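Long-range contacts in transcriptional regulator, GntR family (Ralstonia eutropha, PDB 3IHU), which probably binds DNA through a winged helix-turn-helix domain and regulates transcription, with a helical FCD domain following: residues 87-98 and 206-217; 34-42 and 72-81. All coordinates share one frame; numbering follows the deposited sequence.

Contact 1 of 2, residues 87-98 and 206-217; sequences TLDVLDVAERMT and AAHVKNVRGAIL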
loop_
_atom_site.group_PDB
_atom_site.type_symbol
_atom_site.label_atom_id
_atom_site.label_comp_id
_atom_site.label_asym_id
_atom_site.label_seq_id
_atom_site.Cartn_x
_atom_site.Cartn_y
_atom_site.Cartn_z
ATOM N N THR A 87 13.540 5.731 4.451
ATOM C CA THR A 87 12.107 5.869 4.697
ATOM C C THR A 87 11.607 7.238 4.260
ATOM O O THR A 87 10.580 7.369 3.585
ATOM C CB THR A 87 11.812 5.595 6.215
ATOM O OG1 THR A 87 12.187 4.246 6.514
ATOM C CG2 THR A 87 10.366 5.820 6.519
ATOM N N LEU A 88 12.311 8.279 4.652
ATOM C CA LEU A 88 11.911 9.620 4.283
ATOM C C LEU A 88 11.897 9.798 2.745
ATOM O O LEU A 88 11.037 10.483 2.194
ATOM C CB LEU A 88 12.813 10.645 4.922
ATOM C CG LEU A 88 12.683 10.752 6.459
ATOM C CD1 LEU A 88 13.794 11.663 7.020
ATOM C CD2 LEU A 88 11.265 11.250 6.836
ATOM N N ASP A 89 12.861 9.162 2.078
ATOM C CA ASP A 89 12.948 9.226 0.604
ATOM C C ASP A 89 11.772 8.487 -0.033
ATOM O O ASP A 89 11.186 8.990 -0.990
ATOM C CB ASP A 89 14.320 8.718 0.104
ATOM C CG ASP A 89 15.464 9.713 0.339
ATOM O OD1 ASP A 89 15.253 10.876 0.782
ATOM O OD2 ASP A 89 16.623 9.316 0.070
ATOM N N VAL A 90 11.390 7.310 0.503
ATOM C CA VAL A 90 10.217 6.642 0.069
ATOM C C VAL A 90 8.929 7.517 0.280
ATOM O O VAL A 90 8.064 7.592 -0.569
ATOM C CB VAL A 90 10.049 5.276 0.770
ATOM C CG1 VAL A 90 8.617 4.743 0.610
ATOM C CG2 VAL A 90 11.119 4.276 0.301
ATOM N N LEU A 91 8.784 8.128 1.437
ATOM C CA LEU A 91 7.615 8.956 1.711
ATOM C C LEU A 91 7.564 10.159 0.768
ATOM O O LEU A 91 6.530 10.627 0.418
ATOM C CB LEU A 91 7.661 9.427 3.152
ATOM C CG LEU A 91 7.498 8.344 4.231
ATOM C CD1 LEU A 91 7.927 8.910 5.566
ATOM C CD2 LEU A 91 6.022 7.842 4.240
ATOM N N ASP A 92 8.718 10.648 0.346
ATOM C CA ASP A 92 8.778 11.790 -0.584
ATOM C C ASP A 92 8.081 11.425 -1.913
ATOM O O ASP A 92 7.271 12.211 -2.455
ATOM C CB ASP A 92 10.239 12.201 -0.852
ATOM C CG ASP A 92 10.751 13.256 0.117
ATOM O OD1 ASP A 92 9.914 13.842 0.818
ATOM O OD2 ASP A 92 11.990 13.525 0.131
ATOM N N VAL A 93 8.379 10.235 -2.417
ATOM C CA VAL A 93 7.721 9.729 -3.598
ATOM C C VAL A 93 6.216 9.343 -3.345
ATOM O O VAL A 93 5.366 9.707 -4.126
ATOM C CB VAL A 93 8.438 8.479 -4.113
ATOM C CG1 VAL A 93 7.644 7.823 -5.221
ATOM C CG2 VAL A 93 9.902 8.855 -4.589
ATOM N N ALA A 94 5.927 8.626 -2.256
ATOM C CA ALA A 94 4.564 8.276 -1.908
ATOM C C ALA A 94 3.687 9.482 -1.739
ATOM O O ALA A 94 2.552 9.457 -2.134
ATOM C CB ALA A 94 4.497 7.355 -0.648
ATOM N N GLU A 95 4.196 10.536 -1.159
ATOM C CA GLU A 95 3.428 11.775 -1.044
ATOM C C GLU A 95 2.949 12.300 -2.382
ATOM O O GLU A 95 1.764 12.566 -2.570
ATOM C CB GLU A 95 4.214 12.852 -0.334
ATOM C CG GLU A 95 3.447 14.082 -0.099
ATOM C CD GLU A 95 4.247 15.096 0.695
ATOM O OE1 GLU A 95 5.119 14.669 1.453
ATOM O OE2 GLU A 95 3.962 16.302 0.577
ATOM N N ARG A 96 3.836 12.379 -3.328
ATOM C CA ARG A 96 3.510 12.937 -4.625
ATOM C C ARG A 96 2.665 11.983 -5.438
ATOM O O ARG A 96 1.748 12.454 -6.142
ATOM C CB ARG A 96 4.763 13.330 -5.353
ATOM C CG ARG A 96 5.349 14.634 -4.656
ATOM C CD ARG A 96 6.809 14.772 -4.761
ATOM N NE ARG A 96 7.240 15.980 -4.036
ATOM C CZ ARG A 96 7.507 16.074 -2.732
ATOM N NH1 ARG A 96 7.414 15.019 -1.916
ATOM N NH2 ARG A 96 7.909 17.258 -2.244
HETATM N N MSE A 97 2.923 10.681 -5.307
HETATM C CA MSE A 97 2.161 9.675 -6.078
HETATM C C MSE A 97 0.735 9.437 -5.480
HETATM O O MSE A 97 -0.180 9.205 -6.233
HETATM C CB MSE A 97 2.929 8.349 -6.331
HETATM C CG MSE A 97 4.265 8.595 -7.183
HETATM SE SE MSE A 97 3.780 9.230 -8.944
HETATM C CE MSE A 97 4.131 11.189 -8.919
ATOM N N THR A 98 0.575 9.587 -4.178
ATOM C CA THR A 98 -0.752 9.441 -3.542
ATOM C C THR A 98 -1.566 10.643 -3.836
ATOM O O THR A 98 -2.761 10.576 -4.048
ATOM C CB THR A 98 -0.676 9.231 -2.026
ATOM O OG1 THR A 98 0.168 8.108 -1.737
ATOM C CG2 THR A 98 -2.104 8.987 -1.422
ATOM N N ALA A 206 -1.820 13.997 -0.722
ATOM C CA ALA A 206 -0.484 14.322 -0.208
ATOM C C ALA A 206 -0.523 14.544 1.310
ATOM O O ALA A 206 0.363 14.093 2.049
ATOM C CB ALA A 206 0.088 15.508 -0.923
ATOM N N ALA A 207 -1.596 15.162 1.788
ATOM C CA ALA A 207 -1.791 15.372 3.221
ATOM C C ALA A 207 -1.631 14.086 3.999
ATOM O O ALA A 207 -1.044 14.083 5.081
ATOM C CB ALA A 207 -3.232 16.023 3.533
ATOM N N HIS A 208 -2.178 12.994 3.496
ATOM C CA HIS A 208 -2.132 11.744 4.239
ATOM C C HIS A 208 -0.645 11.389 4.493
ATOM O O HIS A 208 -0.230 11.087 5.616
ATOM C CB HIS A 208 -2.789 10.620 3.429
ATOM C CG HIS A 208 -2.535 9.250 3.988
ATOM N ND1 HIS A 208 -2.670 8.956 5.322
ATOM C CD2 HIS A 208 -2.075 8.123 3.400
ATOM C CE1 HIS A 208 -2.372 7.683 5.525
ATOM N NE2 HIS A 208 -1.992 7.161 4.374
ATOM N N VAL A 209 0.155 11.407 3.439
ATOM C CA VAL A 209 1.579 11.011 3.569
ATOM C C VAL A 209 2.353 11.965 4.457
ATOM O O VAL A 209 3.195 11.531 5.233
ATOM C CB VAL A 209 2.229 10.804 2.214
ATOM C CG1 VAL A 209 3.731 10.368 2.367
ATOM C CG2 VAL A 209 1.415 9.769 1.428
ATOM N N LYS A 210 2.074 13.249 4.354
ATOM C CA LYS A 210 2.646 14.222 5.288
ATOM C C LYS A 210 2.358 13.859 6.755
ATOM O O LYS A 210 3.223 13.990 7.628
ATOM C CB LYS A 210 2.078 15.619 4.990
ATOM C CG LYS A 210 2.498 16.293 3.709
ATOM C CD LYS A 210 1.770 17.690 3.645
ATOM C CE LYS A 210 1.859 18.301 2.295
ATOM N NZ LYS A 210 3.273 18.532 2.040
ATOM N N ASN A 211 1.156 13.364 7.029
ATOM C CA ASN A 211 0.814 12.915 8.406
ATOM C C ASN A 211 1.574 11.714 8.825
ATOM O O ASN A 211 2.061 11.680 9.949
ATOM C CB ASN A 211 -0.695 12.626 8.581
ATOM C CG ASN A 211 -1.531 13.884 8.547
ATOM O OD1 ASN A 211 -1.013 14.980 8.741
ATOM N ND2 ASN A 211 -2.835 13.741 8.287
ATOM N N VAL A 212 1.708 10.725 7.929
ATOM C CA VAL A 212 2.546 9.582 8.205
ATOM C C VAL A 212 4.015 9.999 8.502
ATOM O O VAL A 212 4.585 9.580 9.503
ATOM C CB VAL A 212 2.454 8.531 7.082
ATOM C CG1 VAL A 212 3.417 7.383 7.309
ATOM C CG2 VAL A 212 0.998 8.068 6.921
ATOM N N ARG A 213 4.591 10.865 7.674
ATOM C CA ARG A 213 5.961 11.352 7.894
ATOM C C ARG A 213 6.096 12.045 9.262
ATOM O O ARG A 213 6.991 11.732 10.028
ATOM C CB ARG A 213 6.378 12.347 6.810
ATOM C CG ARG A 213 7.846 12.855 6.983
ATOM C CD ARG A 213 8.146 14.054 6.117
ATOM N NE ARG A 213 8.107 13.619 4.749
ATOM C CZ ARG A 213 7.145 13.857 3.857
ATOM N NH1 ARG A 213 6.084 14.621 4.142
ATOM N NH2 ARG A 213 7.252 13.312 2.628
ATOM N N GLY A 214 5.197 12.962 9.553
ATOM C CA GLY A 214 5.104 13.587 10.863
ATOM C C GLY A 214 5.068 12.607 12.020
ATOM O O GLY A 214 5.826 12.752 12.970
ATOM N N ALA A 215 4.254 11.561 11.929
ATOM C CA ALA A 215 4.186 10.612 13.028
ATOM C C ALA A 215 5.528 9.899 13.214
ATOM O O ALA A 215 5.972 9.651 14.346
ATOM C CB ALA A 215 3.046 9.567 12.794
ATOM N N ILE A 216 6.154 9.514 12.106
ATOM C CA ILE A 216 7.425 8.779 12.177
ATOM C C ILE A 216 8.482 9.681 12.772
ATOM O O ILE A 216 9.207 9.261 13.673
ATOM C CB ILE A 216 7.864 8.224 10.790
ATOM C CG1 ILE A 216 6.928 7.095 10.386
ATOM C CG2 ILE A 216 9.315 7.753 10.824
ATOM C CD1 ILE A 216 6.975 6.633 8.965
ATOM N N LEU A 217 8.550 10.927 12.311
ATOM C CA LEU A 217 9.574 11.826 12.791
ATOM C C LEU A 217 9.360 12.144 14.270
ATOM O O LEU A 217 10.325 12.273 15.022
ATOM C CB LEU A 217 9.634 13.111 11.972
ATOM C CG LEU A 217 10.259 12.973 10.571
ATOM C CD1 LEU A 217 10.215 14.352 9.853
ATOM C CD2 LEU A 217 11.691 12.422 10.664
HETATM O O HOH W 1 10.024 12.611 3.385
#

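Contact 2 of 2, residues 34-42 and 72-81; sequences FVPGQRLVE and QRHRGAVIRR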
loop_
_atom_site.group_PDB
_atom_site.type_symbol
_atom_site.label_atom_id
_atom_site.label_comp_id
_atom_site.label_asym_id
_atom_site.label_seq_id
_atom_site.Cartn_x
_atom_site.Cartn_y
_atom_site.Cartn_z
ATOM N N PHE A 34 4.624 -11.495 7.400
ATOM C CA PHE A 34 6.022 -11.433 7.019
ATOM C C PHE A 34 6.531 -10.132 7.652
ATOM O O PHE A 34 5.752 -9.186 7.804
ATOM C CB PHE A 34 6.166 -11.333 5.479
ATOM C CG PHE A 34 5.896 -12.612 4.752
ATOM C CD1 PHE A 34 4.615 -12.925 4.351
ATOM C CD2 PHE A 34 6.914 -13.510 4.467
ATOM C CE1 PHE A 34 4.352 -14.115 3.722
ATOM C CE2 PHE A 34 6.663 -14.701 3.822
ATOM C CZ PHE A 34 5.372 -15.007 3.450
ATOM N N VAL A 35 7.821 -10.075 7.996
ATOM C CA VAL A 35 8.396 -8.900 8.644
ATOM C C VAL A 35 9.715 -8.397 8.003
ATOM O O VAL A 35 10.478 -9.162 7.409
ATOM C CB VAL A 35 8.659 -9.166 10.120
ATOM C CG1 VAL A 35 7.307 -9.401 10.823
ATOM C CG2 VAL A 35 9.644 -10.355 10.322
ATOM N N PRO A 36 9.993 -7.096 8.143
ATOM C CA PRO A 36 11.286 -6.566 7.727
ATOM C C PRO A 36 12.421 -7.362 8.358
ATOM O O PRO A 36 12.334 -7.725 9.547
ATOM C CB PRO A 36 11.255 -5.127 8.277
ATOM C CG PRO A 36 9.786 -4.791 8.294
ATOM C CD PRO A 36 9.125 -6.072 8.730
ATOM N N GLY A 37 13.440 -7.712 7.571
ATOM C CA GLY A 37 14.594 -8.486 8.086
ATOM C C GLY A 37 14.396 -9.971 7.958
ATOM O O GLY A 37 15.269 -10.775 8.251
ATOM N N GLN A 38 13.220 -10.386 7.522
ATOM C CA GLN A 38 12.983 -11.815 7.476
ATOM C C GLN A 38 13.743 -12.489 6.313
ATOM O O GLN A 38 13.810 -11.940 5.187
ATOM C CB GLN A 38 11.507 -12.076 7.314
ATOM C CG GLN A 38 11.166 -13.481 7.481
ATOM C CD GLN A 38 9.647 -13.693 7.477
ATOM O OE1 GLN A 38 8.879 -12.732 7.434
ATOM N NE2 GLN A 38 9.225 -14.944 7.465
ATOM N N ARG A 39 14.316 -13.637 6.630
ATOM C CA ARG A 39 14.954 -14.508 5.661
ATOM C C ARG A 39 13.958 -15.381 4.966
ATOM O O ARG A 39 13.244 -16.112 5.635
ATOM C CB ARG A 39 15.867 -15.464 6.374
ATOM C CG ARG A 39 17.119 -14.838 6.716
ATOM C CD ARG A 39 18.266 -15.270 5.802
ATOM N NE ARG A 39 19.363 -14.416 6.228
ATOM C CZ ARG A 39 20.396 -14.051 5.489
ATOM N NH1 ARG A 39 20.556 -14.495 4.235
ATOM N NH2 ARG A 39 21.273 -13.218 6.038
ATOM N N LEU A 40 13.861 -15.281 3.650
ATOM C CA LEU A 40 12.936 -16.106 2.907
ATOM C C LEU A 40 13.667 -17.234 2.234
ATOM O O LEU A 40 14.690 -17.023 1.600
ATOM C CB LEU A 40 12.191 -15.279 1.886
ATOM C CG LEU A 40 11.444 -14.086 2.428
ATOM C CD1 LEU A 40 10.873 -13.229 1.274
ATOM C CD2 LEU A 40 10.388 -14.564 3.425
ATOM N N VAL A 41 13.146 -18.444 2.393
ATOM C CA VAL A 41 13.707 -19.636 1.835
ATOM C C VAL A 41 12.791 -20.093 0.670
ATOM O O VAL A 41 11.577 -20.269 0.874
ATOM C CB VAL A 41 13.801 -20.741 2.941
ATOM C CG1 VAL A 41 14.234 -22.004 2.354
ATOM C CG2 VAL A 41 14.808 -20.309 4.058
ATOM N N GLU A 42 13.360 -20.293 -0.529
ATOM C CA GLU A 42 12.590 -20.751 -1.713
ATOM C C GLU A 42 11.595 -21.899 -1.385
ATOM O O GLU A 42 10.427 -21.800 -1.689
ATOM C CB GLU A 42 13.533 -21.164 -2.870
ATOM C CG GLU A 42 12.851 -21.804 -4.090
ATOM C CD GLU A 42 13.763 -21.906 -5.337
ATOM O OE1 GLU A 42 14.258 -23.024 -5.577
ATOM O OE2 GLU A 42 13.971 -20.869 -6.050
ATOM N N GLN A 72 19.555 -13.199 -2.264
ATOM C CA GLN A 72 20.735 -13.798 -1.628
ATOM C C GLN A 72 21.179 -14.984 -2.470
ATOM O O GLN A 72 20.579 -15.283 -3.500
ATOM C CB GLN A 72 20.395 -14.316 -0.214
ATOM C CG GLN A 72 19.695 -13.299 0.712
ATOM C CD GLN A 72 20.630 -12.189 1.180
ATOM O OE1 GLN A 72 21.203 -12.249 2.281
ATOM N NE2 GLN A 72 20.798 -11.173 0.337
ATOM N N ARG A 73 22.210 -15.677 -2.007
ATOM C CA ARG A 73 22.660 -16.918 -2.652
ATOM C C ARG A 73 21.704 -18.081 -2.324
ATOM O O ARG A 73 20.887 -18.018 -1.383
ATOM C CB ARG A 73 24.094 -17.265 -2.202
ATOM N N HIS A 74 21.825 -19.147 -3.106
ATOM C CA HIS A 74 21.060 -20.379 -2.892
ATOM C C HIS A 74 19.547 -20.141 -3.030
ATOM O O HIS A 74 18.763 -20.816 -2.381
ATOM C CB HIS A 74 21.427 -21.025 -1.541
ATOM C CG HIS A 74 22.892 -20.951 -1.221
ATOM N ND1 HIS A 74 23.811 -21.875 -1.687
ATOM C CD2 HIS A 74 23.602 -20.040 -0.505
ATOM C CE1 HIS A 74 25.017 -21.546 -1.254
ATOM N NE2 HIS A 74 24.918 -20.432 -0.544
ATOM N N ARG A 75 19.176 -19.197 -3.905
ATOM C CA ARG A 75 17.789 -18.949 -4.287
ATOM C C ARG A 75 16.960 -18.268 -3.198
ATOM O O ARG A 75 15.721 -18.344 -3.220
ATOM C CB ARG A 75 17.086 -20.262 -4.699
ATOM C CG ARG A 75 17.810 -21.088 -5.770
ATOM C CD ARG A 75 17.910 -20.308 -7.081
ATOM N NE ARG A 75 18.378 -21.165 -8.195
ATOM C CZ ARG A 75 18.453 -20.780 -9.472
ATOM N NH1 ARG A 75 18.095 -19.553 -9.831
ATOM N NH2 ARG A 75 18.880 -21.628 -10.403
ATOM N N GLY A 76 17.622 -17.598 -2.265
ATOM C CA GLY A 76 16.926 -17.010 -1.107
ATOM C C GLY A 76 16.808 -15.500 -1.199
ATOM O O GLY A 76 17.120 -14.911 -2.238
ATOM N N ALA A 77 16.277 -14.880 -0.135
ATOM C CA ALA A 77 16.068 -13.432 -0.127
ATOM C C ALA A 77 15.905 -12.949 1.305
ATOM O O ALA A 77 15.640 -13.752 2.202
ATOM C CB ALA A 77 14.850 -13.063 -0.960
ATOM N N VAL A 78 16.076 -11.650 1.529
ATOM C CA VAL A 78 15.871 -11.078 2.856
ATOM C C VAL A 78 14.947 -9.900 2.642
ATOM O O VAL A 78 15.119 -9.136 1.725
ATOM C CB VAL A 78 17.244 -10.730 3.595
ATOM C CG1 VAL A 78 17.014 -10.047 4.930
ATOM C CG2 VAL A 78 17.993 -11.993 3.867
ATOM N N ILE A 79 13.894 -9.793 3.434
ATOM C CA ILE A 79 13.055 -8.639 3.334
ATOM C C ILE A 79 13.882 -7.426 3.854
ATOM O O ILE A 79 14.558 -7.504 4.877
ATOM C CB ILE A 79 11.694 -8.829 4.103
ATOM C CG1 ILE A 79 10.963 -10.061 3.556
ATOM C CG2 ILE A 79 10.828 -7.573 4.011
ATOM C CD1 ILE A 79 9.543 -10.285 4.156
ATOM N N ARG A 80 13.843 -6.342 3.121
ATOM C CA ARG A 80 14.643 -5.155 3.486
ATOM C C ARG A 80 14.113 -4.484 4.769
ATOM O O ARG A 80 12.934 -4.593 5.091
ATOM C CB ARG A 80 14.662 -4.154 2.318
ATOM C CG ARG A 80 15.531 -4.659 1.158
ATOM C CD ARG A 80 15.781 -3.571 0.074
ATOM N NE ARG A 80 16.624 -2.505 0.591
ATOM C CZ ARG A 80 16.325 -1.212 0.548
ATOM N NH1 ARG A 80 15.204 -0.785 -0.045
ATOM N NH2 ARG A 80 17.167 -0.332 1.071
ATOM N N ARG A 81 15.014 -3.844 5.503
ATOM C CA ARG A 81 14.674 -2.833 6.496
ATOM C C ARG A 81 15.254 -1.558 5.994
ATOM O O ARG A 81 16.371 -1.575 5.511
ATOM C CB ARG A 81 15.377 -3.089 7.832
ATOM C CG ARG A 81 14.870 -4.224 8.651
ATOM C CD ARG A 81 15.515 -4.108 10.069
ATOM N NE ARG A 81 15.096 -5.207 10.958
ATOM C CZ ARG A 81 15.757 -6.352 11.132
ATOM N NH1 ARG A 81 16.898 -6.592 10.499
ATOM N NH2 ARG A 81 15.281 -7.274 11.955
HETATM O O HOH W 2 16.347 -20.758 -0.497
HETATM O O HOH W 3 14.089 -18.276 -5.098
#

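Contact 1 of 2, residues 87-98 and 206-217
Glu-95 sends its carboxylate across to two cations of the facing helix, Arg-213 and Lys-210. With CG anti to the backbone N (chi1 -175°) and the chain extended beyond it, the acid runs past Ala-206, whose CB lies 3.7 Å from Glu-95 CG. Its oxygens divide the work. Glu-95 OE1 takes Arg-213 NH2 at 2.8 Å. Arg-213 NH1 donates to the same Glu-95 OE1 at 2.9 Å, an end-on grip on a single atom, with the carboxylate and guanidinium planes turned 51° apart. Glu-95 OE2 receives Lys-210 NZ at 2.8 Å, on its syn side but somewhat out of the carboxylate plane.

A bend at chi3 turns the Arg-213 guanidinium toward Glu-95, and Arg-213 NH2 also forms a salt bridge with Asp-92 OD1 at 3.3 Å. Its NE donates to water 1, which in turn donates to Leu-88 O and to Asp-92 OD1, so one water ties the guanidinium to the backbone and side chain of helix 84-105. Arg-96 extends the network within its own helix, its NH1 bonding to Asp-92 O.

Beneath the charges the helices pack antiparallel, at 157° with axes 7.8 Å apart, knobs into holes. Val-209 fits among Leu-91, Ala-94, Glu-95 and Thr-98, its CG1 3.4 Å from Leu-91 O. Leu-91 enters a hole lined by Val-209, Val-212, Arg-213 and Ile-216. Ala-94 O accepts from both Thr-98 N and Thr-98 OG1, which reach it from opposite faces of its plane, while Thr-87 OG1 bonds back to Ser-83 O. In this FCD-domain helix pair, then, a buried glutamate is compensated by two cations, which would probably stabilise its ionised form, and a salt-bridge network flanks an apolar seam.

Contact 2 of 2, residues 34-42 and 72-81
Phe-34 starts the walk by laying CB against Ile-79 CD1 (3.8 Å), the tip of a side chain that also packs against Val-35 O, 3.5 Å from Ile-79 CB. A type II turn from Val-35 to Gln-38 follows, braced by Gln-38 OE1, which accepts from Val-35 N in its carbonyl plane. Pro-36 CB rests on Arg-81 CG, and the Arg-81 guanidinium lays a face over Gly-37 CA. Gly-37 N donates to Ile-79 O from well above the carbonyl plane, whereas Ile-79 N reaches Gln-38 O in plane at 2.8 Å.

Arg-39 pairs with Val-78 without hydrogen bonds between them. Bent at chi2 (-104°), it spreads one guanidinium face over Val-78 CG2 and gives Gln-72 OE1 a weak bond from NH1. Leu-40 N donates to Ala-77 O at 2.8 Å, and Ala-77 N returns a bond to Leu-40 O at 3.2 Å. Finally, Glu-42 lies alongside Arg-75, and water 3 joins its OE2 to Arg-75 O; the carboxylate's salt bridges go to Arg-53 and Arg-57. Strand 39-40 thus adds an edge to the wing hairpin 69-71/77-79, with its type I' turn from Arg-73 to Gly-76, as in the GntR winged helix-turn-helix.

Contact 2 precedes contact 1 along the chain, and strand 77-79 is followed directly by helix 84-105, so the wing sheet leads into the first of contact 1's helices. The two do not touch: their centres are 26 Å apart, contact 2 in the GntR DNA-binding part and contact 1 in the FCD part. Both are partly buried, but contact 1 lies nearer the centre of the chain. It joins its helices chiefly through side chains, a buried-acid salt-bridge network beside an apolar seam; contact 2 is held chiefly by backbone bonds between short strands, with Arg-39, Arg-75 and Arg-81 exposed at its margins. Helix 167-172 borders both.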